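Local coordinates for quinonprotein alcohol dehydrogenase-like protein (PDB 4R5O), which is of unknown function but binds calcium and joins an immunoglobulin-like beta-sandwich domain to a seven-bladed beta-propeller, at residues G189-N194 with G234-N239; Y289-A294 with I329-S334; V301-K304 with T308-K311. One frame throughout, in Å; residues are numbered along the deposited sequence.

Interaction 1 (G189-N194 with G234-N239); sequences GLTILN and GKVLSN
T191 uses the two branches of its side chain differently: the hydroxyl OG1 is hydrogen-bonded to S229 OG, on the first strand of the next propeller blade, while the methyl CG2 meets V236 on the second. OG1 lies beside T191's own backbone N (chi1 -46°), and this rotation leaves CG2 as the branch that faces V236. The polar tie and the apolar touch therefore both reach the same neighbouring blade, through separate atoms of one residue.

V236 answers with its two methyls. Its CG1, anti to the backbone N (chi1 180°), comes within 4.0 Å of T191 CG2, the two side chains meeting at a slant. Its CG2 takes the closer contact, 3.6 Å from L193 CD2, and here the side chains cross at about a right angle. L193 gets there by its length: its CB does not head straight for 234-239, but one branch of the isobutyl end swings in over V236. The CD2 of L193 is also only 4.2 Å from CG2 of T191, which gives V236 a nearly continuous hydrocarbon surface to rest on. With the nearest alpha carbons, those of L193 and V236, 7.9 Å apart, the backbones do not pair; methyl groups fill the interval.

The contact is buried between two blades. I231 of strand 228-232 touches all three residues, and helix 253-258 closes the far end, with I257 against L193 and both V253 and L256 against V236. That helix follows D252, seen to bind calcium though no ion is bound to it in this chain, whose OD1 is hydrogen-bonded by K235 NZ. On the preceding blade, I147 of strand 143-149 packs against L190 and I192, so strand 189-192 is wedged between its two neighbours in the propeller ring.

Interaction 2 (Y289-A294 with I329-S334); sequences YTLESA and IGMVAS
Two consecutive blades of the beta-propeller meet where M331, a selenomethionine just ahead of the innermost strand 332-333, reaches across to Y289, T290 and L291 on the second strand of the preceding blade. M331 supplies the whole of its segment's share of the contact. Its chain runs out extended and then turns about the CG-SE bond (chi3 -63°), which sets the terminal methyl against the backbone of strand 288-294. M331 CE comes to 3.4 Å from Y289 O and to 3.7 Å from T290 CA. The selenium, standing where methionine has sulphur, settles against L291, with M331 SE 3.9 Å from L291 CD2 and equally close to L291 CG, the two side chains meeting aslant.

Y289 contributes little beyond its backbone: the ring leads off elsewhere, and OH is hydrogen-bonded to D285. L342 of strand 339-343 touches both L291 and M331, adding a third apolar side chain to the group. Polar linkage comes from N279, whose OD1 is hydrogen-bonded to M331 N and whose O is hydrogen-bonded to T290 OG1.

Across the two segments themselves the chemistry is mainly van der Waals, with no hydrogen bond between them. The bent, flexible chain of M331 follows both the backbone and L291; shape sets the fit, while N279 supplies hydrogen bonds to both sides.

Interaction 3 (V301-K304 with T308-K311); sequences VKIK and TLEK
K302 and E310 bind each other through both backbone and side chain. K302 N donates to E310 O at 2.8 Å, nearly straight (168° at the hydrogen), and E310 N returns a bond to K302 O at 3.1 Å. Two residues nearer the turn, K304 N donates to T308 O at 3.0 Å.

The side chains of K302 and E310 both leave with CG anti to the backbone N (chi1 175° and -178°) and run side by side to a salt bridge, K302 NZ to E310 OE1 at 3.5 Å, weak as a hydrogen bond. K304 slants past the hydroxyl of T308, which is itself hydrogen-bonded to D306, and brings its NZ to 4.1 Å from E310 OE1, near enough perhaps to help balance the carboxylate. Were E310 replaced by an alanine, K302 NZ would probably lose its cross-strand mate, its chain would be freer to turn, and K304 would lose the nearby opposite charge.

On the other face, L309 CD2 sits against two residues, 3.9 Å from V301 CG1 and 4.0 Å from I303 CG1. Next to them K311 lays its CG 3.9 Å from V301 CG2. I272 of strand 272-274 backs V301, I303 and L309.

This is an antiparallel beta hairpin, formed by the third and fourth strands of a four-stranded propeller blade, the fourth at its outer edge.

Interactions 1 and 2 are buried seams between successive blades, small and apolar; interaction 3 lies within one blade, nearer its rim, and combines backbone bonds, charge and packing. Interactions 2 and 3 share a sheet: strand 288-294 pairs with 297-303, T290 O lying 2.8 Å from V301 N in a probable hydrogen bond, and E292 OE1 reaches past that strand to a salt bridge with K311 NZ, which is also hydrogen-bonded to D271 O. The blade that interaction 2 joins to its successor is thus the one whose outer hairpin is interaction 3. Interaction 1 belongs to a seam two earlier in the ring, touching interaction 3 through L237 CD1 and I303 CD1 but not interaction 2.

Interaction 1 (G189-N194 with G234-N239)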
ATOM      1  N   GLY A 189     -10.148  10.944  -1.238  1.00 37.61           N
ATOM      2  CA  GLY A 189      -9.074  11.925  -1.146  1.00 36.43           C
ATOM      3  C   GLY A 189      -8.393  11.871   0.195  1.00 41.36           C
ATOM      4  O   GLY A 189      -9.043  12.071   1.216  1.00 40.79           O
ATOM      5  N   LEU A 190      -7.091  11.566   0.217  1.00 39.25           N
ATOM      6  CA  LEU A 190      -6.333  11.472   1.468  1.00 38.72           C
ATOM      7  C   LEU A 190      -5.090  12.405   1.441  1.00 43.13           C
ATOM      8  O   LEU A 190      -4.347  12.457   0.450  1.00 42.84           O
ATOM      9  CB  LEU A 190      -5.894  10.008   1.747  1.00 38.49           C
ATOM     10  CG  LEU A 190      -5.147   9.724   3.085  1.00 41.89           C
ATOM     11  CD1 LEU A 190      -6.022  10.069   4.296  1.00 40.98           C
ATOM     12  CD2 LEU A 190      -4.639   8.306   3.156  1.00 39.40           C
ATOM     13  N   THR A 191      -4.875  13.116   2.561  1.00 38.34           N
ATOM     14  CA  THR A 191      -3.756  14.016   2.819  1.00 37.39           C
ATOM     15  C   THR A 191      -3.245  13.767   4.221  1.00 39.34           C
ATOM     16  O   THR A 191      -4.052  13.643   5.128  1.00 40.20           O
ATOM     17  CB  THR A 191      -4.176  15.512   2.625  1.00 37.61           C
ATOM     18  OG1 THR A 191      -4.912  15.705   1.417  1.00 30.01           O
ATOM     19  CG2 THR A 191      -2.995  16.463   2.648  1.00 31.84           C
ATOM     20  N   ILE A 192      -1.939  13.663   4.410  1.00 35.71           N
ATOM     21  CA  ILE A 192      -1.363  13.547   5.744  1.00 36.84           C
ATOM     22  C   ILE A 192      -0.669  14.906   5.993  1.00 39.13           C
ATOM     23  O   ILE A 192       0.257  15.274   5.242  1.00 34.97           O
ATOM     24  CB  ILE A 192      -0.447  12.287   5.954  1.00 41.26           C
ATOM     25  CG1 ILE A 192      -1.288  11.040   6.412  1.00 42.83           C
ATOM     26  CG2 ILE A 192       0.534  12.555   7.108  1.00 42.46           C
ATOM     27  CD1 ILE A 192      -2.427  10.579   5.650  1.00 49.61           C
ATOM     28  N   LEU A 193      -1.204  15.678   6.985  1.00 36.14           N
ATOM     29  CA  LEU A 193      -0.730  17.027   7.303  1.00 35.52           C
ATOM     30  C   LEU A 193       0.568  16.988   8.083  1.00 41.85           C
ATOM     31  O   LEU A 193       1.477  17.785   7.802  1.00 41.23           O
ATOM     32  CB  LEU A 193      -1.780  17.828   8.108  1.00 34.24           C
ATOM     33  CG  LEU A 193      -3.204  17.961   7.525  1.00 35.57           C
ATOM     34  CD1 LEU A 193      -4.110  18.753   8.454  1.00 34.08           C
ATOM     35  CD2 LEU A 193      -3.196  18.616   6.207  1.00 33.19           C
ATOM     36  N   ASN A 194       0.644  16.085   9.082  1.00 40.70           N
ATOM     37  CA  ASN A 194       1.773  15.930  10.005  1.00 41.67           C
ATOM     38  C   ASN A 194       1.646  14.602  10.746  1.00 48.26           C
ATOM     39  O   ASN A 194       0.980  13.708  10.233  1.00 51.22           O
ATOM     40  CB  ASN A 194       1.839  17.122  10.982  1.00 41.90           C
ATOM     41  CG  ASN A 194       0.578  17.409  11.764  1.00 55.80           C
ATOM     42  OD1 ASN A 194      -0.137  16.507  12.220  1.00 54.86           O
ATOM     43  ND2 ASN A 194       0.351  18.682  12.035  1.00 38.79           N
ATOM     44  N   GLY A 234       3.661  25.350   4.632  1.00 42.68           N
ATOM     45  CA  GLY A 234       2.525  25.553   5.515  1.00 41.09           C
ATOM     46  C   GLY A 234       1.164  25.500   4.861  1.00 43.98           C
ATOM     47  O   GLY A 234       0.160  25.790   5.525  1.00 45.24           O
ATOM     48  N   LYS A 235       1.114  25.079   3.575  1.00 38.61           N
ATOM     49  CA  LYS A 235      -0.131  24.987   2.812  1.00 37.97           C
ATOM     50  C   LYS A 235      -0.397  23.587   2.293  1.00 43.78           C
ATOM     51  O   LYS A 235       0.529  22.811   2.081  1.00 46.52           O
ATOM     52  CB  LYS A 235      -0.126  25.954   1.595  1.00 38.55           C
ATOM     53  CG  LYS A 235       0.166  27.438   1.883  1.00 40.46           C
ATOM     54  CD  LYS A 235      -0.855  28.108   2.775  1.00 52.47           C
ATOM     55  CE  LYS A 235      -0.441  29.533   3.070  1.00 55.79           C
ATOM     56  NZ  LYS A 235      -1.467  30.260   3.873  1.00 54.77           N
ATOM     57  N   VAL A 236      -1.674  23.295   2.033  1.00 39.74           N
ATOM     58  CA  VAL A 236      -2.123  22.083   1.361  1.00 38.53           C
ATOM     59  C   VAL A 236      -2.473  22.447  -0.080  1.00 42.03           C
ATOM     60  O   VAL A 236      -3.451  23.159  -0.301  1.00 39.05           O
ATOM     61  CB  VAL A 236      -3.311  21.382   2.067  1.00 42.15           C
ATOM     62  CG1 VAL A 236      -3.737  20.126   1.301  1.00 41.21           C
ATOM     63  CG2 VAL A 236      -2.987  21.055   3.520  1.00 41.77           C
ATOM     64  N   LEU A 237      -1.679  21.993  -1.051  1.00 41.49           N
ATOM     65  CA  LEU A 237      -1.971  22.199  -2.481  1.00 41.46           C
ATOM     66  C   LEU A 237      -2.899  21.107  -2.938  1.00 44.82           C
ATOM     67  O   LEU A 237      -2.642  19.965  -2.595  1.00 45.16           O
ATOM     68  CB  LEU A 237      -0.674  22.212  -3.306  1.00 42.04           C
ATOM     69  CG  LEU A 237       0.243  23.380  -3.038  1.00 49.66           C
ATOM     70  CD1 LEU A 237       1.646  23.122  -3.556  1.00 50.90           C
ATOM     71  CD2 LEU A 237      -0.327  24.639  -3.645  1.00 58.35           C
ATOM     72  N   SER A 238      -3.991  21.418  -3.655  1.00 41.61           N
ATOM     73  CA  SER A 238      -4.898  20.352  -4.077  1.00 40.72           C
ATOM     74  C   SER A 238      -5.248  20.396  -5.594  1.00 44.16           C
ATOM     75  O   SER A 238      -5.318  21.459  -6.222  1.00 42.59           O
ATOM     76  CB  SER A 238      -6.195  20.403  -3.281  1.00 42.93           C
ATOM     77  OG  SER A 238      -6.954  21.554  -3.604  1.00 61.73           O
ATOM     78  N   ASN A 239      -5.438  19.186  -6.144  1.00 40.24           N
ATOM     79  CA  ASN A 239      -5.978  18.830  -7.444  1.00 41.03           C
ATOM     80  C   ASN A 239      -7.345  18.251  -7.179  1.00 47.53           C
ATOM     81  O   ASN A 239      -7.425  17.184  -6.568  1.00 49.13           O
ATOM     82  CB  ASN A 239      -5.049  17.868  -8.190  1.00 44.55           C
ATOM     83  CG  ASN A 239      -5.696  17.162  -9.354  1.00 48.02           C
ATOM     84  OD1 ASN A 239      -5.663  15.946  -9.429  1.00 42.15           O
ATOM     85  ND2 ASN A 239      -6.407  17.883 -10.212  1.00 40.10           N
TER

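Interaction 2 (Y289-A294 with I329-S334)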
ATOM      1  N   TYR A 289       6.216  20.591  -8.144  1.00 39.04           N
ATOM      2  CA  TYR A 289       5.833  20.583  -9.540  1.00 38.23           C
ATOM      3  C   TYR A 289       4.531  19.884  -9.758  1.00 41.37           C
ATOM      4  O   TYR A 289       4.271  18.848  -9.160  1.00 41.40           O
ATOM      5  CB  TYR A 289       6.914  19.888 -10.388  1.00 39.17           C
ATOM      6  CG  TYR A 289       8.196  20.665 -10.533  1.00 40.36           C
ATOM      7  CD1 TYR A 289       9.125  20.712  -9.498  1.00 41.22           C
ATOM      8  CD2 TYR A 289       8.545  21.243 -11.748  1.00 42.90           C
ATOM      9  CE1 TYR A 289      10.326  21.409  -9.635  1.00 41.12           C
ATOM     10  CE2 TYR A 289       9.751  21.931 -11.906  1.00 44.63           C
ATOM     11  CZ  TYR A 289      10.638  22.008 -10.845  1.00 49.04           C
ATOM     12  OH  TYR A 289      11.835  22.646 -11.017  1.00 48.33           O
ATOM     13  N   THR A 290       3.735  20.412 -10.665  1.00 38.35           N
ATOM     14  CA  THR A 290       2.501  19.791 -11.120  1.00 37.15           C
ATOM     15  C   THR A 290       2.396  20.109 -12.611  1.00 40.83           C
ATOM     16  O   THR A 290       3.329  20.651 -13.178  1.00 41.04           O
ATOM     17  CB  THR A 290       1.293  20.229 -10.277  1.00 41.30           C
ATOM     18  OG1 THR A 290       0.180  19.370 -10.577  1.00 40.04           O
ATOM     19  CG2 THR A 290       0.922  21.720 -10.449  1.00 39.98           C
ATOM     20  N   LEU A 291       1.290  19.738 -13.238  1.00 39.34           N
ATOM     21  CA  LEU A 291       1.013  20.023 -14.645  1.00 39.37           C
ATOM     22  C   LEU A 291      -0.204  20.919 -14.791  1.00 45.65           C
ATOM     23  O   LEU A 291      -1.132  20.893 -13.967  1.00 45.01           O
ATOM     24  CB  LEU A 291       0.788  18.735 -15.468  1.00 38.04           C
ATOM     25  CG  LEU A 291       1.874  17.679 -15.524  1.00 38.79           C
ATOM     26  CD1 LEU A 291       1.421  16.569 -16.393  1.00 37.98           C
ATOM     27  CD2 LEU A 291       3.195  18.221 -16.040  1.00 37.11           C
ATOM     28  N   GLU A 292      -0.198  21.687 -15.867  1.00 44.51           N
ATOM     29  CA  GLU A 292      -1.283  22.566 -16.265  1.00 44.98           C
ATOM     30  C   GLU A 292      -1.764  22.088 -17.609  1.00 53.31           C
ATOM     31  O   GLU A 292      -0.950  21.684 -18.450  1.00 51.88           O
ATOM     32  CB  GLU A 292      -0.815  24.029 -16.283  1.00 46.64           C
ATOM     33  CG  GLU A 292      -1.903  25.015 -16.677  1.00 56.27           C
ATOM     34  CD  GLU A 292      -1.486  26.459 -16.642  1.00 72.60           C
ATOM     35  OE1 GLU A 292      -0.388  26.769 -17.152  1.00 80.99           O
ATOM     36  OE2 GLU A 292      -2.287  27.293 -16.164  1.00 71.33           O
ATOM     37  N   SER A 293      -3.076  22.089 -17.806  1.00 55.57           N
ATOM     38  CA  SER A 293      -3.672  21.640 -19.058  1.00 58.77           C
ATOM     39  C   SER A 293      -3.572  22.762 -20.090  1.00 67.84           C
ATOM     40  O   SER A 293      -3.860  23.907 -19.781  1.00 67.71           O
ATOM     41  CB  SER A 293      -5.113  21.185 -18.832  1.00 63.26           C
ATOM     42  OG  SER A 293      -5.142  20.066 -17.947  1.00 68.45           O
ATOM     43  N   ALA A 294      -3.019  22.436 -21.271  1.00 69.53           N
ATOM     44  CA  ALA A 294      -2.819  23.354 -22.405  1.00 72.05           C
ATOM     45  C   ALA A 294      -3.458  22.753 -23.673  1.00 81.12           C
ATOM     46  O   ALA A 294      -3.764  21.551 -23.705  1.00 80.80           O
ATOM     47  CB  ALA A 294      -1.333  23.646 -22.620  1.00 72.93           C
ATOM     48  N   ILE A 329      -2.409   9.079 -13.113  1.00 44.85           N
ATOM     49  CA  ILE A 329      -1.228   8.499 -13.741  1.00 43.48           C
ATOM     50  C   ILE A 329      -0.129   9.503 -13.381  1.00 45.36           C
ATOM     51  O   ILE A 329       0.318  10.286 -14.212  1.00 46.04           O
ATOM     52  CB  ILE A 329      -1.380   8.150 -15.243  1.00 46.28           C
ATOM     53  CG1 ILE A 329      -2.727   7.413 -15.550  1.00 46.13           C
ATOM     54  CG2 ILE A 329      -0.175   7.353 -15.718  1.00 46.90           C
ATOM     55  N   GLY A 330       0.221   9.484 -12.090  1.00 39.20           N
ATOM     56  CA  GLY A 330       1.146  10.390 -11.440  1.00 38.31           C
ATOM     57  C   GLY A 330       2.595  10.332 -11.836  1.00 40.82           C
ATOM     58  O   GLY A 330       3.109   9.283 -12.230  1.00 40.54           O
HETATM   59  N   MSE A 331       3.247  11.505 -11.730  1.00 37.12           N
HETATM   60  CA  MSE A 331       4.682  11.754 -11.974  1.00 35.46           C
HETATM   61  C   MSE A 331       5.474  11.259 -10.830  1.00 39.09           C
HETATM   62  O   MSE A 331       4.898  10.970  -9.798  1.00 39.71           O
HETATM   63  CB  MSE A 331       4.977  13.275 -12.166  1.00 36.21           C
HETATM   64  CG  MSE A 331       4.140  13.963 -13.240  1.00 39.99           C
HETATM   65 SE   MSE A 331       4.559  15.833 -13.298  0.75 43.76          SE
HETATM   66  CE  MSE A 331       3.984  16.380 -11.513  1.00 39.76           C
ATOM     67  N   VAL A 332       6.782  11.227 -10.950  1.00 36.66           N
ATOM     68  CA  VAL A 332       7.606  10.850  -9.818  1.00 36.26           C
ATOM     69  C   VAL A 332       8.910  11.631  -9.954  1.00 42.62           C
ATOM     70  O   VAL A 332       9.454  11.756 -11.046  1.00 41.93           O
ATOM     71  CB  VAL A 332       7.814   9.316  -9.642  1.00 38.94           C
ATOM     72  CG1 VAL A 332       8.630   8.696 -10.772  1.00 38.83           C
ATOM     73  CG2 VAL A 332       8.426   8.994  -8.277  1.00 38.36           C
ATOM     74  N   ALA A 333       9.360  12.206  -8.831  1.00 41.58           N
ATOM     75  CA  ALA A 333      10.582  12.984  -8.743  1.00 41.77           C
ATOM     76  C   ALA A 333      11.687  12.202  -8.045  1.00 48.45           C
ATOM     77  O   ALA A 333      11.447  11.428  -7.121  1.00 47.28           O
ATOM     78  CB  ALA A 333      10.313  14.277  -7.997  1.00 41.85           C
ATOM     79  N   SER A 334      12.906  12.418  -8.504  1.00 49.34           N
ATOM     80  CA  SER A 334      14.114  11.875  -7.923  1.00 49.74           C
ATOM     81  C   SER A 334      14.558  12.746  -6.762  1.00 54.07           C
ATOM     82  O   SER A 334      14.453  13.974  -6.839  1.00 53.16           O
ATOM     83  CB  SER A 334      15.205  11.776  -8.981  1.00 53.66           C
ATOM     84  OG  SER A 334      16.417  11.326  -8.403  1.00 66.67           O
TER

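Interaction 3 (V301-K304 with T308-K311)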
ATOM      1  N   VAL A 301       4.660  22.885 -14.297  1.00 47.22           N
ATOM      2  CA  VAL A 301       4.625  24.083 -13.470  1.00 46.94           C
ATOM      3  C   VAL A 301       5.482  23.891 -12.212  1.00 49.31           C
ATOM      4  O   VAL A 301       5.256  22.983 -11.442  1.00 49.02           O
ATOM      5  CB  VAL A 301       3.173  24.478 -13.097  1.00 50.77           C
ATOM      6  CG1 VAL A 301       3.146  25.708 -12.196  1.00 51.14           C
ATOM      7  CG2 VAL A 301       2.340  24.727 -14.350  1.00 50.99           C
ATOM      8  N   LYS A 302       6.437  24.787 -12.009  1.00 46.16           N
ATOM      9  CA  LYS A 302       7.283  24.896 -10.825  1.00 45.62           C
ATOM     10  C   LYS A 302       6.589  25.815  -9.850  1.00 49.98           C
ATOM     11  O   LYS A 302       6.223  26.919 -10.240  1.00 50.32           O
ATOM     12  CB  LYS A 302       8.668  25.410 -11.233  1.00 47.39           C
ATOM     13  CG  LYS A 302       9.676  25.706 -10.146  1.00 45.66           C
ATOM     14  CD  LYS A 302      10.873  26.301 -10.857  1.00 56.18           C
ATOM     15  CE  LYS A 302      12.109  26.561 -10.057  1.00 66.41           C
ATOM     16  NZ  LYS A 302      13.205  27.094 -10.900  1.00 70.10           N
ATOM     17  N   ILE A 303       6.351  25.347  -8.614  1.00 45.47           N
ATOM     18  CA  ILE A 303       5.693  26.165  -7.594  1.00 44.66           C
ATOM     19  C   ILE A 303       6.780  26.506  -6.602  1.00 50.50           C
ATOM     20  O   ILE A 303       7.271  25.613  -5.901  1.00 50.86           O
ATOM     21  CB  ILE A 303       4.436  25.499  -6.949  1.00 45.95           C
ATOM     22  CG1 ILE A 303       3.495  24.854  -8.028  1.00 45.18           C
ATOM     23  CG2 ILE A 303       3.694  26.506  -6.042  1.00 45.32           C
ATOM     24  CD1 ILE A 303       2.295  23.903  -7.508  1.00 38.10           C
ATOM     25  N   LYS A 304       7.220  27.774  -6.588  1.00 46.79           N
ATOM     26  CA  LYS A 304       8.305  28.125  -5.689  1.00 46.86           C
ATOM     27  C   LYS A 304       7.725  28.353  -4.266  1.00 51.36           C
ATOM     28  O   LYS A 304       6.499  28.369  -4.093  1.00 50.61           O
ATOM     29  CB  LYS A 304       9.071  29.342  -6.219  1.00 49.99           C
ATOM     30  CG  LYS A 304       9.659  29.181  -7.632  1.00 55.99           C
ATOM     31  CD  LYS A 304      10.349  30.476  -8.048  1.00 60.88           C
ATOM     32  CE  LYS A 304      10.924  30.480  -9.437  1.00 68.26           C
ATOM     33  NZ  LYS A 304      11.620  31.760  -9.724  1.00 75.22           N
ATOM     34  N   THR A 308       5.088  31.635  -6.384  1.00 46.52           N
ATOM     35  CA  THR A 308       5.205  32.198  -7.727  1.00 45.97           C
ATOM     36  C   THR A 308       5.388  30.971  -8.647  1.00 48.28           C
ATOM     37  O   THR A 308       5.843  29.917  -8.200  1.00 46.86           O
ATOM     38  CB  THR A 308       6.296  33.284  -7.864  1.00 50.29           C
ATOM     39  OG1 THR A 308       7.566  32.737  -7.522  1.00 48.16           O
ATOM     40  CG2 THR A 308       6.018  34.516  -7.035  1.00 45.99           C
ATOM     41  N   LEU A 309       5.031  31.107  -9.916  1.00 44.53           N
ATOM     42  CA  LEU A 309       5.055  30.006 -10.853  1.00 42.09           C
ATOM     43  C   LEU A 309       5.987  30.217 -12.026  1.00 48.35           C
ATOM     44  O   LEU A 309       5.984  31.279 -12.672  1.00 49.96           O
ATOM     45  CB  LEU A 309       3.626  29.819 -11.416  1.00 41.22           C
ATOM     46  CG  LEU A 309       2.458  29.707 -10.406  1.00 43.88           C
ATOM     47  CD1 LEU A 309       1.121  29.629 -11.124  1.00 42.68           C
ATOM     48  CD2 LEU A 309       2.640  28.508  -9.461  1.00 46.15           C
ATOM     49  N   GLU A 310       6.707  29.145 -12.367  1.00 44.99           N
ATOM     50  CA  GLU A 310       7.575  29.024 -13.546  1.00 45.16           C
ATOM     51  C   GLU A 310       6.978  27.924 -14.383  1.00 49.70           C
ATOM     52  O   GLU A 310       6.652  26.869 -13.844  1.00 49.57           O
ATOM     53  CB  GLU A 310       9.050  28.780 -13.167  1.00 46.46           C
ATOM     54  CG  GLU A 310      10.033  28.693 -14.323  1.00 53.86           C
ATOM     55  CD  GLU A 310      11.490  28.621 -13.903  1.00 80.88           C
ATOM     56  OE1 GLU A 310      11.916  29.485 -13.100  1.00 80.24           O
ATOM     57  OE2 GLU A 310      12.219  27.740 -14.419  1.00 77.80           O
ATOM     58  N   LYS A 311       6.734  28.196 -15.671  1.00 45.59           N
ATOM     59  CA  LYS A 311       6.077  27.255 -16.566  1.00 43.95           C
ATOM     60  C   LYS A 311       6.931  26.959 -17.808  1.00 50.77           C
ATOM     61  O   LYS A 311       7.363  27.878 -18.500  1.00 52.47           O
ATOM     62  CB  LYS A 311       4.699  27.800 -16.998  1.00 44.00           C
ATOM     63  CG  LYS A 311       3.727  27.996 -15.838  1.00 40.33           C
ATOM     64  CD  LYS A 311       2.368  28.432 -16.285  1.00 40.93           C
ATOM     65  CE  LYS A 311       1.458  28.668 -15.101  1.00 43.73           C
ATOM     66  NZ  LYS A 311       0.085  29.042 -15.556  1.00 44.23           N
TER